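PDB 6E7E: inclusion membrane protein A from Chlamydia trachomatis, which probably drives the homotypic fusion of chlamydial inclusions as a SNARE-like inclusion membrane protein, represented here by its soluble domain. Local coordinates for residues A[56-70]-A[142-156]. The protein carries 2 engineered substitutions. Numbering follows the deposited sequence.
Sequences CLQGFRDNYKGFESL and IGQLSQLSKTLTSQI
In the all-helical soluble domain of IncA, the break between helix 44-57 and helix 65-73, together with the first turn of the latter, packs against the long helix 125-165; there G66 meets S149 and T153. The axes of 65-70 and 142-156 come within 7.3 Å at 45°. The close approach is consistent with the lack of a side chain at G66, whose CA lies 4.2 Å from T153 CA. G66 CA also lies 3.4 Å from S149 O in a CA-H...O contact. G66 N donates to S149 OG with an N-H...O angle of 161°. With chi1 at 175°, S149 OG is swung away from its own backbone N and toward the first turn of helix 65-73, just after the N-cap residue Y64. The S149 hydroxyl thus accepts a backbone N-H in that turn. A water also lies between this OG and D62 O, though its distance to D62 O is unusually short.

F67 is a knob in the hole formed by L145, L148, S149 and L152. L152 CD1 lies over one face of its ring, 3.9 Å from the centroid, as a CH-pi contact. L148 CB meets the ring edge at CZ. I89 and L93 of helix 87-107 also touch F67, so the ring joins three helices.

Before the helix start, a type II turn from L57 to F60 redirects the chain. The F60 ring presents its edge to I142 CG1, while CZ reaches L145 CD2 at 3.9 Å. I142 CD1 reaches back to L57 CD2. The N63 amide places OD1 3.4 Å from I142 CG2, while ND2 comes 3.0 Å from S146 OG. At the far end, the I156 side chain crosses that of L70 at about a right angle, and its CD1 tip sits 3.8 Å from L70 CB.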
ATOM      1  N   CYS A  56       3.255  -2.663  10.443  1.00 12.88           N
ATOM      2  CA  CYS A  56       2.241  -2.979   9.421  1.00 15.09           C
ATOM      3  C   CYS A  56       2.649  -2.357   8.079  1.00 14.16           C
ATOM      4  O   CYS A  56       2.185  -2.838   7.028  1.00 17.83           O
ATOM      5  CB  CYS A  56       0.836  -2.619   9.873  1.00 17.98           C
ATOM      6  SG  CYS A  56       0.432  -0.886   9.686  1.00 20.37           S
ATOM      7  N   LEU A  57       3.528  -1.365   8.070  1.00 13.77           N
ATOM      8  CA  LEU A  57       3.986  -0.714   6.817  1.00 15.08           C
ATOM      9  C   LEU A  57       5.253  -1.382   6.258  1.00 17.79           C
ATOM     10  O   LEU A  57       5.608  -1.078   5.115  1.00 20.97           O
ATOM     11  CB  LEU A  57       4.166   0.779   7.068  1.00 14.95           C
ATOM     12  CG  LEU A  57       2.873   1.513   7.400  1.00 15.81           C
ATOM     13  CD1 LEU A  57       3.141   2.975   7.685  1.00 15.85           C
ATOM     14  CD2 LEU A  57       1.865   1.393   6.272  1.00 18.95           C
ATOM     15  N   GLN A  58       5.846  -2.339   6.977  1.00 18.80           N
ATOM     16  CA  GLN A  58       6.990  -3.131   6.472  1.00 21.80           C
ATOM     17  C   GLN A  58       6.596  -3.814   5.166  1.00 21.64           C
ATOM     18  O   GLN A  58       5.514  -4.414   5.098  1.00 21.00           O
ATOM     19  CB  GLN A  58       7.426  -4.200   7.474  1.00 23.99           C
ATOM     20  CG  GLN A  58       8.144  -3.662   8.698  1.00 25.66           C
ATOM     21  CD  GLN A  58       8.625  -4.751   9.626  1.00 31.20           C
ATOM     22  OE1 GLN A  58       9.816  -4.888   9.879  1.00 41.79           O
ATOM     23  NE2 GLN A  58       7.693  -5.535  10.143  1.00 34.34           N
ATOM     24  N   GLY A  59       7.457  -3.698   4.165  1.00 24.66           N
ATOM     25  CA  GLY A  59       7.313  -4.448   2.916  1.00 22.71           C
ATOM     26  C   GLY A  59       6.101  -3.991   2.124  1.00 22.49           C
ATOM     27  O   GLY A  59       5.590  -4.791   1.319  1.00 22.82           O
ATOM     28  N   PHE A  60       5.661  -2.739   2.274  1.00 21.21           N
ATOM     29  CA  PHE A  60       4.472  -2.263   1.538  1.00 17.84           C
ATOM     30  C   PHE A  60       4.704  -2.438   0.035  1.00 14.71           C
ATOM     31  O   PHE A  60       3.754  -2.775  -0.604  1.00 16.33           O
ATOM     32  CB  PHE A  60       4.077  -0.835   1.923  1.00 18.66           C
ATOM     33  CG  PHE A  60       2.860  -0.356   1.175  1.00 16.51           C
ATOM     34  CD1 PHE A  60       1.588  -0.745   1.539  1.00 18.53           C
ATOM     35  CD2 PHE A  60       2.987   0.341   0.001  1.00 13.54           C
ATOM     36  CE1 PHE A  60       0.479  -0.359   0.802  1.00 19.32           C
ATOM     37  CE2 PHE A  60       1.880   0.736  -0.731  1.00 15.03           C
ATOM     38  CZ  PHE A  60       0.627   0.380  -0.334  1.00 17.92           C
ATOM     39  N   ARG A  61       5.890  -2.184  -0.512  1.00 16.04           N
ATOM     40  CA  ARG A  61       6.078  -2.262  -1.987  1.00 18.87           C
ATOM     41  C   ARG A  61       5.696  -3.663  -2.458  1.00 19.53           C
ATOM     42  O   ARG A  61       5.090  -3.799  -3.534  1.00 22.19           O
ATOM     43  CB  ARG A  61       7.489  -1.836  -2.397  1.00 25.18           C
ATOM     44  CG  ARG A  61       8.607  -2.793  -2.019  1.00 30.79           C
ATOM     45  CD  ARG A  61       9.807  -2.545  -2.920  1.00 36.69           C
ATOM     46  NE  ARG A  61      11.013  -3.204  -2.433  1.00 46.46           N
ATOM     47  CZ  ARG A  61      11.874  -2.691  -1.553  1.00 49.66           C
ATOM     48  NH1 ARG A  61      11.691  -1.484  -1.041  1.00 49.27           N
ATOM     49  NH2 ARG A  61      12.928  -3.400  -1.186  1.00 50.85           N
ATOM     50  N   ASP A  62       5.974  -4.658  -1.628  1.00 20.44           N
ATOM     51  CA  ASP A  62       5.719  -6.071  -1.991  1.00 24.44           C
ATOM     52  C   ASP A  62       4.211  -6.292  -2.086  1.00 22.81           C
ATOM     53  O   ASP A  62       3.817  -7.157  -2.834  1.00 28.98           O
ATOM     54  CB  ASP A  62       6.389  -7.042  -1.013  1.00 28.38           C
ATOM     55  CG  ASP A  62       7.902  -6.941  -1.041  1.00 36.87           C
ATOM     56  OD1 ASP A  62       8.452  -6.825  -2.154  1.00 44.75           O
ATOM     57  OD2 ASP A  62       8.515  -6.951   0.052  1.00 48.94           O
ATOM     58  N   ASN A  63       3.390  -5.473  -1.430  1.00 21.26           N
ATOM     59  CA  ASN A  63       1.916  -5.658  -1.375  1.00 20.12           C
ATOM     60  C   ASN A  63       1.233  -5.189  -2.668  1.00 16.12           C
ATOM     61  O   ASN A  63       0.021  -5.463  -2.823  1.00 16.39           O
ATOM     62  CB  ASN A  63       1.327  -4.943  -0.156  1.00 22.65           C
ATOM     63  CG  ASN A  63       1.665  -5.642   1.148  1.00 29.89           C
ATOM     64  OD1 ASN A  63       2.027  -5.010   2.147  1.00 36.33           O
ATOM     65  ND2 ASN A  63       1.621  -6.963   1.120  1.00 35.12           N
ATOM     66  N   TYR A  64       1.953  -4.591  -3.618  1.00 14.85           N
ATOM     67  CA  TYR A  64       1.331  -4.278  -4.936  1.00 14.34           C
ATOM     68  C   TYR A  64       2.187  -4.791  -6.095  1.00 13.43           C
ATOM     69  O   TYR A  64       1.941  -4.448  -7.254  1.00 13.63           O
ATOM     70  CB  TYR A  64       0.987  -2.795  -5.115  1.00 13.85           C
ATOM     71  CG  TYR A  64       2.161  -1.849  -5.017  1.00 12.49           C
ATOM     72  CD1 TYR A  64       2.926  -1.545  -6.120  1.00 12.07           C
ATOM     73  CD2 TYR A  64       2.509  -1.247  -3.823  1.00 13.11           C
ATOM     74  CE1 TYR A  64       4.015  -0.702  -6.050  1.00 13.29           C
ATOM     75  CE2 TYR A  64       3.587  -0.386  -3.731  1.00 13.68           C
ATOM     76  CZ  TYR A  64       4.365  -0.146  -4.841  1.00 13.11           C
ATOM     77  OH  TYR A  64       5.425   0.705  -4.727  1.00 16.22           O
ATOM     78  N   LYS A  65       3.142  -5.666  -5.812  1.00 13.81           N
ATOM     79  CA  LYS A  65       4.074  -6.154  -6.859  1.00 14.77           C
ATOM     80  C   LYS A  65       3.321  -6.753  -8.049  1.00 13.81           C
ATOM     81  O   LYS A  65       3.815  -6.619  -9.175  1.00 13.54           O
ATOM     82  CB  LYS A  65       5.009  -7.176  -6.226  1.00 19.07           C
ATOM     83  CG  LYS A  65       6.008  -7.801  -7.179  1.00 23.52           C
ATOM     84  CD  LYS A  65       6.870  -8.874  -6.547  1.00 30.51           C
ATOM     85  CE  LYS A  65       6.290  -9.463  -5.278  1.00 34.82           C
ATOM     86  NZ  LYS A  65       6.764 -10.847  -5.041  1.00 39.30           N
ATOM     87  N   GLY A  66       2.204  -7.438  -7.839  1.00 12.62           N
ATOM     88  CA  GLY A  66       1.520  -8.050  -8.986  1.00 11.77           C
ATOM     89  C   GLY A  66       1.029  -7.010  -9.965  1.00 11.90           C
ATOM     90  O   GLY A  66       1.037  -7.251 -11.175  1.00 12.84           O
ATOM     91  N   PHE A  67       0.581  -5.863  -9.476  1.00 13.10           N
ATOM     92  CA  PHE A  67       0.099  -4.770 -10.353  1.00 12.99           C
ATOM     93  C   PHE A  67       1.282  -4.188 -11.106  1.00 12.73           C
ATOM     94  O   PHE A  67       1.140  -3.849 -12.282  1.00 13.23           O
ATOM     95  CB  PHE A  67      -0.676  -3.744  -9.553  1.00 13.03           C
ATOM     96  CG  PHE A  67      -1.985  -4.248  -9.036  1.00 15.10           C
ATOM     97  CD1 PHE A  67      -3.009  -4.511  -9.920  1.00 16.21           C
ATOM     98  CD2 PHE A  67      -2.152  -4.559  -7.699  1.00 15.50           C
ATOM     99  CE1 PHE A  67      -4.220  -5.000  -9.466  1.00 18.76           C
ATOM    100  CE2 PHE A  67      -3.363  -5.049  -7.244  1.00 19.16           C
ATOM    101  CZ  PHE A  67      -4.396  -5.247  -8.129  1.00 19.07           C
ATOM    102  N   GLU A  68       2.371  -3.934 -10.389  1.00 13.12           N
ATOM    103  CA  GLU A  68       3.572  -3.383 -11.039  1.00 14.82           C
ATOM    104  C   GLU A  68       4.058  -4.376 -12.093  1.00 13.24           C
ATOM    105  O   GLU A  68       4.419  -3.992 -13.230  1.00 14.53           O
ATOM    106  CB  GLU A  68       4.614  -3.067  -9.965  1.00 16.63           C
ATOM    107  CG  GLU A  68       5.805  -2.342 -10.523  1.00 17.69           C
ATOM    108  CD  GLU A  68       6.767  -1.797  -9.492  1.00 18.81           C
ATOM    109  OE1 GLU A  68       6.437  -1.821  -8.298  1.00 20.23           O
ATOM    110  OE2 GLU A  68       7.838  -1.356  -9.912  1.00 20.74           O
ATOM    111  N   SER A  69       4.077  -5.655 -11.750  1.00 14.08           N
ATOM    112  CA  SER A  69       4.502  -6.685 -12.718  1.00 14.41           C
ATOM    113  C   SER A  69       3.580  -6.727 -13.947  1.00 14.32           C
ATOM    114  O   SER A  69       4.061  -6.862 -15.077  1.00 15.16           O
ATOM    115  CB  SER A  69       4.539  -8.022 -12.059  1.00 15.39           C
ATOM    116  OG  SER A  69       5.609  -8.116 -11.133  1.00 18.03           O
ATOM    117  N   LEU A  70       2.271  -6.648 -13.744  1.00 13.38           N
ATOM    118  CA  LEU A  70       1.294  -6.672 -14.854  1.00 13.94           C
ATOM    119  C   LEU A  70       1.580  -5.516 -15.795  1.00 13.87           C
ATOM    120  O   LEU A  70       1.639  -5.696 -17.009  1.00 14.30           O
ATOM    121  CB  LEU A  70      -0.123  -6.561 -14.304  1.00 15.26           C
ATOM    122  CG  LEU A  70      -1.231  -6.660 -15.346  1.00 16.85           C
ATOM    123  CD1 LEU A  70      -1.191  -7.998 -16.079  1.00 19.41           C
ATOM    124  CD2 LEU A  70      -2.565  -6.448 -14.676  1.00 17.69           C
ATOM    125  N   ILE A 142      -4.511  -2.581   3.356  1.00 12.00           N
ATOM    126  CA  ILE A 142      -3.270  -3.244   2.879  1.00 13.70           C
ATOM    127  C   ILE A 142      -3.572  -4.728   2.650  1.00 14.49           C
ATOM    128  O   ILE A 142      -3.082  -5.290   1.638  1.00 16.28           O
ATOM    129  CB  ILE A 142      -2.087  -2.991   3.827  1.00 15.21           C
ATOM    130  CG1 ILE A 142      -1.708  -1.510   3.844  1.00 16.06           C
ATOM    131  CG2 ILE A 142      -0.895  -3.842   3.441  1.00 19.58           C
ATOM    132  CD1 ILE A 142      -0.718  -1.164   4.937  1.00 18.09           C
ATOM    133  N   GLY A 143      -4.366  -5.357   3.512  1.00 15.09           N
ATOM    134  CA  GLY A 143      -4.701  -6.779   3.333  1.00 16.70           C
ATOM    135  C   GLY A 143      -5.438  -6.991   2.029  1.00 16.69           C
ATOM    136  O   GLY A 143      -5.146  -7.968   1.302  1.00 17.72           O
ATOM    137  N   GLN A 144      -6.428  -6.139   1.765  1.00 14.73           N
ATOM    138  CA  GLN A 144      -7.252  -6.245   0.532  1.00 16.89           C
ATOM    139  C   GLN A 144      -6.355  -6.071  -0.705  1.00 15.14           C
ATOM    140  O   GLN A 144      -6.421  -6.877  -1.647  1.00 17.46           O
ATOM    141  CB  GLN A 144      -8.409  -5.245   0.586  1.00 18.59           C
ATOM    142  CG  GLN A 144      -9.220  -5.082  -0.688  1.00 25.13           C
ATOM    143  CD  GLN A 144     -10.669  -4.761  -0.404  1.00 31.35           C
ATOM    144  OE1 GLN A 144     -11.206  -3.749  -0.856  1.00 37.07           O
ATOM    145  NE2 GLN A 144     -11.316  -5.624   0.362  1.00 38.95           N
ATOM    146  N   LEU A 145      -5.502  -5.052  -0.695  1.00 14.61           N
ATOM    147  CA  LEU A 145      -4.582  -4.815  -1.827  1.00 13.88           C
ATOM    148  C   LEU A 145      -3.628  -6.006  -2.025  1.00 13.75           C
ATOM    149  O   LEU A 145      -3.431  -6.458  -3.157  1.00 14.18           O
ATOM    150  CB  LEU A 145      -3.818  -3.527  -1.535  1.00 12.80           C
ATOM    151  CG  LEU A 145      -2.738  -3.188  -2.560  1.00 13.29           C
ATOM    152  CD1 LEU A 145      -3.345  -2.862  -3.915  1.00 16.51           C
ATOM    153  CD2 LEU A 145      -1.859  -2.057  -2.059  1.00 15.41           C
ATOM    154  N   SER A 146      -3.034  -6.475  -0.931  1.00 13.97           N
ATOM    155  CA  SER A 146      -2.024  -7.566  -0.940  1.00 13.57           C
ATOM    156  C   SER A 146      -2.629  -8.833  -1.544  1.00 13.43           C
ATOM    157  O   SER A 146      -1.950  -9.511  -2.319  1.00 13.80           O
ATOM    158  CB  SER A 146      -1.479  -7.792   0.446  1.00 15.67           C
ATOM    159  OG  SER A 146      -0.625  -8.920   0.532  1.00 21.26           O
ATOM    160  N   GLN A 147      -3.877  -9.137  -1.219  1.00 13.66           N
ATOM    161  CA  GLN A 147      -4.495 -10.354  -1.762  1.00 13.69           C
ATOM    162  C   GLN A 147      -4.662 -10.217  -3.276  1.00 13.50           C
ATOM    163  O   GLN A 147      -4.375 -11.182  -4.012  1.00 15.02           O
ATOM    164  CB  GLN A 147      -5.827 -10.603  -1.084  1.00 14.98           C
ATOM    165  CG  GLN A 147      -6.467 -11.915  -1.475  1.00 16.61           C
ATOM    166  CD  GLN A 147      -7.761 -12.091  -0.719  1.00 21.52           C
ATOM    167  OE1 GLN A 147      -8.673 -11.279  -0.838  1.00 27.82           O
ATOM    168  NE2 GLN A 147      -7.857 -13.157   0.052  1.00 24.60           N
ATOM    169  N   LEU A 148      -5.154  -9.084  -3.772  1.00 13.89           N
ATOM    170  CA  LEU A 148      -5.289  -8.874  -5.244  1.00 13.76           C
ATOM    171  C   LEU A 148      -3.917  -9.004  -5.918  1.00 13.13           C
ATOM    172  O   LEU A 148      -3.800  -9.636  -6.982  1.00 13.56           O
ATOM    173  CB  LEU A 148      -5.858  -7.486  -5.553  1.00 16.04           C
ATOM    174  CG  LEU A 148      -7.302  -7.235  -5.134  1.00 18.14           C
ATOM    175  CD1 LEU A 148      -7.712  -5.799  -5.403  1.00 20.73           C
ATOM    176  CD2 LEU A 148      -8.264  -8.173  -5.828  1.00 19.86           C
ATOM    177  N   SER A 149      -2.911  -8.379  -5.337  1.00 12.26           N
ATOM    178  CA  SER A 149      -1.543  -8.332  -5.883  1.00 11.67           C
ATOM    179  C   SER A 149      -0.940  -9.733  -5.927  1.00 12.09           C
ATOM    180  O   SER A 149      -0.339 -10.091  -6.952  1.00 12.36           O
ATOM    181  CB  SER A 149      -0.713  -7.426  -5.027  1.00 12.21           C
ATOM    182  OG  SER A 149       0.631  -7.428  -5.433  1.00 13.66           O
ATOM    183  N   LYS A 150      -1.059 -10.474  -4.845  1.00 12.84           N
ATOM    184  CA  LYS A 150      -0.430 -11.798  -4.779  1.00 12.97           C
ATOM    185  C   LYS A 150      -1.057 -12.731  -5.811  1.00 11.69           C
ATOM    186  O   LYS A 150      -0.350 -13.530  -6.433  1.00 12.49           O
ATOM    187  CB  LYS A 150      -0.580 -12.369  -3.376  1.00 15.80           C
ATOM    188  CG  LYS A 150       0.445 -11.800  -2.415  1.00 23.00           C
ATOM    189  CD  LYS A 150       1.754 -12.558  -2.395  1.00 31.73           C
ATOM    190  CE  LYS A 150       2.754 -11.951  -1.433  1.00 39.40           C
ATOM    191  NZ  LYS A 150       4.050 -12.663  -1.478  1.00 48.16           N
ATOM    192  N   THR A 151      -2.365 -12.643  -5.991  1.00 11.62           N
ATOM    193  CA  THR A 151      -3.052 -13.435  -7.014  1.00 11.14           C
ATOM    194  C   THR A 151      -2.424 -13.129  -8.383  1.00 10.45           C
ATOM    195  O   THR A 151      -2.068 -14.044  -9.135  1.00 11.14           O
ATOM    196  CB  THR A 151      -4.553 -13.165  -6.979  1.00 12.34           C
ATOM    197  OG1 THR A 151      -5.075 -13.661  -5.753  1.00 15.96           O
ATOM    198  CG2 THR A 151      -5.263 -13.825  -8.130  1.00 12.95           C
ATOM    199  N   LEU A 152      -2.317 -11.845  -8.707  1.00 10.45           N
ATOM    200  CA  LEU A 152      -1.738 -11.449  -9.997  1.00 11.52           C
ATOM    201  C   LEU A 152      -0.302 -11.907 -10.122  1.00 10.75           C
ATOM    202  O   LEU A 152       0.054 -12.412 -11.222  1.00 11.59           O
ATOM    203  CB  LEU A 152      -1.784  -9.945 -10.124  1.00 13.33           C
ATOM    204  CG  LEU A 152      -2.898  -9.362 -10.945  1.00 18.61           C
ATOM    205  CD1 LEU A 152      -2.730  -7.863 -10.914  1.00 21.61           C
ATOM    206  CD2 LEU A 152      -2.904  -9.896 -12.376  1.00 17.99           C
ATOM    207  N   THR A 153       0.508 -11.815  -9.089  1.00 10.88           N
ATOM    208  CA  THR A 153       1.903 -12.260  -9.178  1.00 11.85           C
ATOM    209  C   THR A 153       1.887 -13.727  -9.568  1.00 11.39           C
ATOM    210  O   THR A 153       2.700 -14.110 -10.407  1.00 12.56           O
ATOM    211  CB  THR A 153       2.613 -12.012  -7.845  1.00 14.22           C
ATOM    212  OG1 THR A 153       2.813 -10.612  -7.702  1.00 15.03           O
ATOM    213  CG2 THR A 153       3.923 -12.769  -7.752  1.00 18.93           C
ATOM    214  N   SER A 154       1.035 -14.530  -8.943  1.00 10.44           N
ATOM    215  CA  SER A 154       1.037 -15.978  -9.206  1.00 10.20           C
ATOM    216  C   SER A 154       0.676 -16.224 -10.668  1.00  9.35           C
ATOM    217  O   SER A 154       1.279 -17.081 -11.354  1.00  9.95           O
ATOM    218  CB  SER A 154       0.066 -16.707  -8.310  1.00 12.19           C
ATOM    219  OG  SER A 154       0.457 -16.644  -6.936  1.00 16.77           O
ATOM    220  N   GLN A 155      -0.345 -15.549 -11.150  1.00  9.44           N
ATOM    221  CA  GLN A 155      -0.839 -15.746 -12.524  1.00  9.25           C
ATOM    222  C   GLN A 155       0.199 -15.313 -13.561  1.00  9.33           C
ATOM    223  O   GLN A 155       0.405 -16.007 -14.575  1.00  9.41           O
ATOM    224  CB  GLN A 155      -2.147 -15.002 -12.711  1.00  9.92           C
ATOM    225  CG  GLN A 155      -3.275 -15.544 -11.865  1.00 11.21           C
ATOM    226  CD  GLN A 155      -4.419 -14.577 -11.753  1.00 11.99           C
ATOM    227  OE1 GLN A 155      -4.226 -13.349 -11.743  1.00 12.46           O
ATOM    228  NE2 GLN A 155      -5.604 -15.147 -11.550  1.00 14.12           N
ATOM    229  N   ILE A 156       0.772 -14.143 -13.360  1.00  9.39           N
ATOM    230  CA  ILE A 156       1.801 -13.637 -14.289  1.00 10.49           C
ATOM    231  C   ILE A 156       2.996 -14.580 -14.276  1.00 10.07           C
ATOM    232  O   ILE A 156       3.540 -14.853 -15.352  1.00 11.10           O
ATOM    233  CB  ILE A 156       2.234 -12.213 -13.898  1.00 11.61           C
ATOM    234  CG1 ILE A 156       1.079 -11.235 -14.033  1.00 12.03           C
ATOM    235  CG2 ILE A 156       3.441 -11.783 -14.706  1.00 13.23           C
ATOM    236  CD1 ILE A 156       1.345  -9.935 -13.370  1.00 13.64           C
TER
HETATM  237  O   HOH W   1       1.967  -8.775  -3.494  1.00 26.48           O